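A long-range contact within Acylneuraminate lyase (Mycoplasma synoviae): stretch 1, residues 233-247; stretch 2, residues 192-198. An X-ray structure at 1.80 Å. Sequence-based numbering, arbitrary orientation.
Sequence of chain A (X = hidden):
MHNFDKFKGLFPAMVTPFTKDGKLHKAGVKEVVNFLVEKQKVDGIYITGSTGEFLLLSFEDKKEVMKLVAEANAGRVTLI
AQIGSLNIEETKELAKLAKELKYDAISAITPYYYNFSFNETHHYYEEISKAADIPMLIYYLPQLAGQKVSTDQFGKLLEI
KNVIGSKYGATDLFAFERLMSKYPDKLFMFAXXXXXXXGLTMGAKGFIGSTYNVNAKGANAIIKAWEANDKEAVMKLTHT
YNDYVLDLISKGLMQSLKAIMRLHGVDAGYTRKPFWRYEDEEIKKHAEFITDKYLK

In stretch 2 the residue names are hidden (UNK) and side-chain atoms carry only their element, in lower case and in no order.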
# COMPACT_ATOMS: atom_id res chain seq x y z
N ALA A 233 34.93 2.79 5.07
CA ALA A 233 34.64 4.23 5.13
C ALA A 233 33.33 4.54 4.43
O ALA A 233 32.56 5.37 4.91
CB ALA A 233 35.80 5.07 4.52
N VAL A 234 33.06 3.85 3.32
CA VAL A 234 31.78 4.06 2.63
C VAL A 234 30.63 3.78 3.61
O VAL A 234 29.67 4.54 3.69
CB VAL A 234 31.64 3.16 1.40
CG1 VAL A 234 30.20 3.21 0.85
CG2 VAL A 234 32.62 3.59 0.30
N MET A 235 30.73 2.67 4.34
CA MET A 235 29.71 2.34 5.36
C MET A 235 29.60 3.40 6.44
O MET A 235 28.50 3.86 6.74
CB MET A 235 30.01 1.00 6.02
CG MET A 235 30.12 -0.12 5.00
SD MET A 235 30.64 -1.67 5.77
CE MET A 235 31.27 -2.53 4.32
N LYS A 236 30.73 3.73 7.07
CA LYS A 236 30.75 4.66 8.19
C LYS A 236 30.25 6.04 7.76
O LYS A 236 29.42 6.64 8.43
CB LYS A 236 32.16 4.73 8.77
CG LYS A 236 32.34 5.80 9.87
CD LYS A 236 33.79 5.83 10.41
CE LYS A 236 34.09 7.18 11.09
NZ LYS A 236 34.15 8.29 10.04
N LEU A 237 30.74 6.53 6.61
CA LEU A 237 30.36 7.86 6.11
C LEU A 237 28.89 7.91 5.66
O LEU A 237 28.24 8.98 5.73
CB LEU A 237 31.26 8.32 4.95
CG LEU A 237 32.73 8.54 5.35
CD1 LEU A 237 33.55 8.62 4.05
CD2 LEU A 237 32.95 9.78 6.22
N THR A 238 28.38 6.78 5.20
CA THR A 238 26.96 6.69 4.86
C THR A 238 26.12 6.75 6.15
O THR A 238 25.11 7.46 6.20
CB THR A 238 26.65 5.41 4.08
OG1 THR A 238 27.25 5.49 2.77
CG2 THR A 238 25.10 5.22 3.92
N HIS A 239 26.55 6.02 7.19
CA HIS A 239 25.79 6.06 8.46
C HIS A 239 25.74 7.48 8.98
O HIS A 239 24.68 7.96 9.39
CB HIS A 239 26.39 5.10 9.49
CG HIS A 239 26.34 3.66 9.05
ND1 HIS A 239 25.28 3.14 8.34
CD2 HIS A 239 27.22 2.64 9.21
CE1 HIS A 239 25.50 1.86 8.08
NE2 HIS A 239 26.67 1.53 8.61
N THR A 240 26.88 8.18 8.91
CA THR A 240 26.93 9.58 9.32
C THR A 240 26.03 10.45 8.46
O THR A 240 25.25 11.24 8.98
CB THR A 240 28.36 10.12 9.30
OG1 THR A 240 29.12 9.34 10.24
CG2 THR A 240 28.39 11.60 9.75
N TYR A 241 26.14 10.32 7.14
CA TYR A 241 25.32 11.10 6.22
C TYR A 241 23.83 10.87 6.46
O TYR A 241 23.02 11.79 6.45
CB TYR A 241 25.68 10.78 4.75
CG TYR A 241 25.26 11.90 3.83
CD1 TYR A 241 26.06 13.05 3.69
CD2 TYR A 241 24.01 11.86 3.19
CE1 TYR A 241 25.65 14.11 2.89
CE2 TYR A 241 23.58 12.92 2.39
CZ TYR A 241 24.42 14.04 2.25
OH TYR A 241 24.03 15.09 1.47
N ASN A 242 23.45 9.63 6.68
CA ASN A 242 22.02 9.36 6.84
C ASN A 242 21.53 9.80 8.20
O ASN A 242 20.38 10.19 8.33
CB ASN A 242 21.72 7.89 6.56
CG ASN A 242 21.81 7.57 5.05
OD1 ASN A 242 22.14 8.46 4.25
ND2 ASN A 242 21.51 6.34 4.66
N ASP A 243 22.42 9.80 9.19
CA ASP A 243 22.12 10.42 10.49
C ASP A 243 21.79 11.89 10.23
O ASP A 243 20.80 12.43 10.74
CB ASP A 243 23.31 10.34 11.45
CG ASP A 243 23.48 8.97 12.08
OD1 ASP A 243 22.62 8.09 11.95
OD2 ASP A 243 24.51 8.80 12.73
N TYR A 244 22.64 12.52 9.42
CA TYR A 244 22.49 13.94 9.06
C TYR A 244 21.16 14.19 8.37
O TYR A 244 20.45 15.12 8.74
CB TYR A 244 23.66 14.39 8.17
CG TYR A 244 23.34 15.46 7.15
CD1 TYR A 244 23.05 16.79 7.54
CD2 TYR A 244 23.34 15.15 5.76
CE1 TYR A 244 22.76 17.78 6.57
CE2 TYR A 244 23.08 16.13 4.80
CZ TYR A 244 22.77 17.43 5.20
OH TYR A 244 22.50 18.40 4.25
N VAL A 245 20.83 13.37 7.38
CA VAL A 245 19.58 13.58 6.66
C VAL A 245 18.38 13.51 7.60
O VAL A 245 17.53 14.40 7.59
CB VAL A 245 19.40 12.60 5.48
CG1 VAL A 245 18.07 12.89 4.76
CG2 VAL A 245 20.60 12.73 4.48
N LEU A 246 18.31 12.47 8.43
CA LEU A 246 17.21 12.32 9.38
C LEU A 246 17.15 13.49 10.40
O LEU A 246 16.05 14.00 10.73
CB LEU A 246 17.31 10.97 10.10
CG LEU A 246 17.02 9.80 9.15
CD1 LEU A 246 17.09 8.45 9.86
CD2 LEU A 246 15.66 9.99 8.47
N ASP A 247 18.32 13.93 10.86
CA ASP A 247 18.38 15.06 11.79
C ASP A 247 17.90 16.32 11.08
O ASP A 247 17.12 17.11 11.63
CB ASP A 247 19.81 15.26 12.37
CG ASP A 247 20.08 14.40 13.59
OD1 ASP A 247 19.14 13.88 14.21
OD2 ASP A 247 21.25 14.31 13.99
N UNK A 192 18.18 9.80 -4.79
CA UNK A 192 17.81 9.37 -3.44
C UNK A 192 19.04 9.47 -2.53
O UNK A 192 19.88 8.58 -2.50
c UNK A 192 15.94 5.03 0.50
c UNK A 192 16.81 4.91 -2.21
c UNK A 192 16.17 6.18 -0.24
c UNK A 192 16.39 8.29 -0.98
c UNK A 192 16.59 3.76 -1.46
c UNK A 192 17.17 7.97 -3.44
n UNK A 192 16.05 7.50 0.12
c UNK A 192 16.16 3.83 -0.13
c UNK A 192 16.61 6.15 -1.60
c UNK A 192 16.73 7.51 -2.04
N UNK A 193 19.13 10.61 -1.84
CA UNK A 193 20.33 11.00 -1.11
C UNK A 193 20.76 9.94 -0.11
O UNK A 193 21.96 9.67 0.07
c UNK A 193 20.08 12.32 -0.34
o UNK A 193 18.77 13.17 -2.15
c UNK A 193 19.55 13.46 -1.23
o UNK A 193 19.89 14.63 -0.99
N UNK A 194 19.78 9.33 0.56
CA UNK A 194 20.09 8.33 1.58
C UNK A 194 20.67 7.01 1.03
O UNK A 194 21.03 6.11 1.78
c UNK A 194 18.35 9.26 3.15
c UNK A 194 16.87 9.15 3.56
o UNK A 194 16.51 9.76 4.59
c UNK A 194 18.85 8.04 2.41
o UNK A 194 16.09 8.43 2.87
N UNK A 195 20.75 6.91 -0.28
CA UNK A 195 21.24 5.67 -0.88
C UNK A 195 22.37 5.92 -1.85
O UNK A 195 22.59 5.13 -2.77
c UNK A 195 20.10 4.94 -1.57
N UNK A 196 23.08 7.03 -1.63
CA UNK A 196 24.14 7.47 -2.53
C UNK A 196 25.10 6.33 -2.89
O UNK A 196 25.37 6.06 -4.09
c UNK A 196 27.03 8.87 -3.31
c UNK A 196 24.91 8.65 -1.90
c UNK A 196 25.73 9.51 -2.89
c UNK A 196 26.04 10.89 -2.28
N UNK A 197 25.64 5.68 -1.86
CA UNK A 197 26.64 4.63 -2.06
C UNK A 197 26.04 3.41 -2.75
O UNK A 197 26.70 2.74 -3.54
c UNK A 197 27.27 4.24 -0.74
N UNK A 198 24.77 3.14 -2.50
CA UNK A 198 24.11 2.05 -3.19
C UNK A 198 23.94 2.41 -4.68
O UNK A 198 24.12 1.55 -5.55
c UNK A 198 22.08 0.04 1.30
c UNK A 198 22.83 1.67 -2.45
s UNK A 198 21.59 0.58 -0.36
c UNK A 198 23.13 0.79 -1.15
O HOH W 1 23.73 8.34 1.89
O HOH W 2 25.28 6.47 0.93

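Position 192 carries ten side-chain atoms, nine carbons and one nitrogen: one carbon leads into fused five- and six-membered rings, with the nitrogen in the smaller ring. None of them contacts stretch 1. This is an indole, so the residue is Trp-192. It matters indirectly, because its ring nitrogen is a donor pointed back at its own stretch.

Position 193 has four side-chain atoms, two carbons in a row and two oxygens on the second, a short carboxylate. Its CA-to-CB bond points toward the helix of stretch 1, and its CB lies 4.5 Å from CE2 of Tyr-241. The residue is Asp-193. The backbone does more here. Water 1 donates to Asp-193 O at 2.9 Å and to Asn-242 OD1 at 2.8 Å, bridging two acceptors that could not bond to each other.

Position 194 has five side-chain atoms, three carbons with two oxygens on the third. A carboxylate oxygen rests 3.5 Å from CG1 of Val-245 and 4.0 Å from CD2 of Leu-246, apolar neighbours that offer it no hydrogen bond. The chain is one carbon longer than that of Asp-193, so this is Glu-194. It gives the largest covered area of the stretch. That oxygen is OE2, while OE1 accepts from Trp-192 NE1 at 2.9 Å. The indole thus helps hold the carboxylate where its carbon chain and one oxygen can pack on the helix. Its backbone oxygen, Glu-194 O, accepts the direct hydrogen bond of the contact, from Asn-242 ND2 at 2.9 Å with an angle of 157°.

Position 195 shows a single carbon, a CB that points away from stretch 1 and touches nothing there, which makes it Ala-195. It sits at the N-cap position, and its backbone N closes the preceding turn by bonding to Trp-192 O at 2.9 Å.

Position 196 has four carbons forked at the second, out of contact although its CA-to-CB bond points toward stretch 1. The pattern is that of Leu-196; at its nearest, Leu-196 CD1 is 5.7 Å from Tyr-241 CE2.

Position 197 again has one carbon, and here the small size meets a close helix: its CB lies 3.5 Å from CG1 of Val-234 and 3.7 Å from OG1 of Thr-238. This is Ala-197. Water 2 accepts from Ala-197 N at 2.9 Å and donates to Thr-238 OG1, also at 2.9 Å; that hydroxyl in turn donates to Val-234 O at 2.8 Å, so the amide in the first turn of a starting helix is tied into the neighbouring one.

Position 198 has two carbons, a sulfur and a terminal carbon, unbranched and out of contact with stretch 1: Met-198.

The contact works from two ends. At one, Ala-197 packs on Val-234 and Thr-238, with CA atoms of Val-234 and Ala-197 7.0 Å apart. At the other, Asn-242 serves the 3-10 turn with both ends of its amide, ND2 directly and OD1 through water 1. The rule is economical: an asparagine reads backbone carbonyls, waters fill the gaps, and small or extended side chains do the packing.

Stretch 2 192-198: WDEALAM
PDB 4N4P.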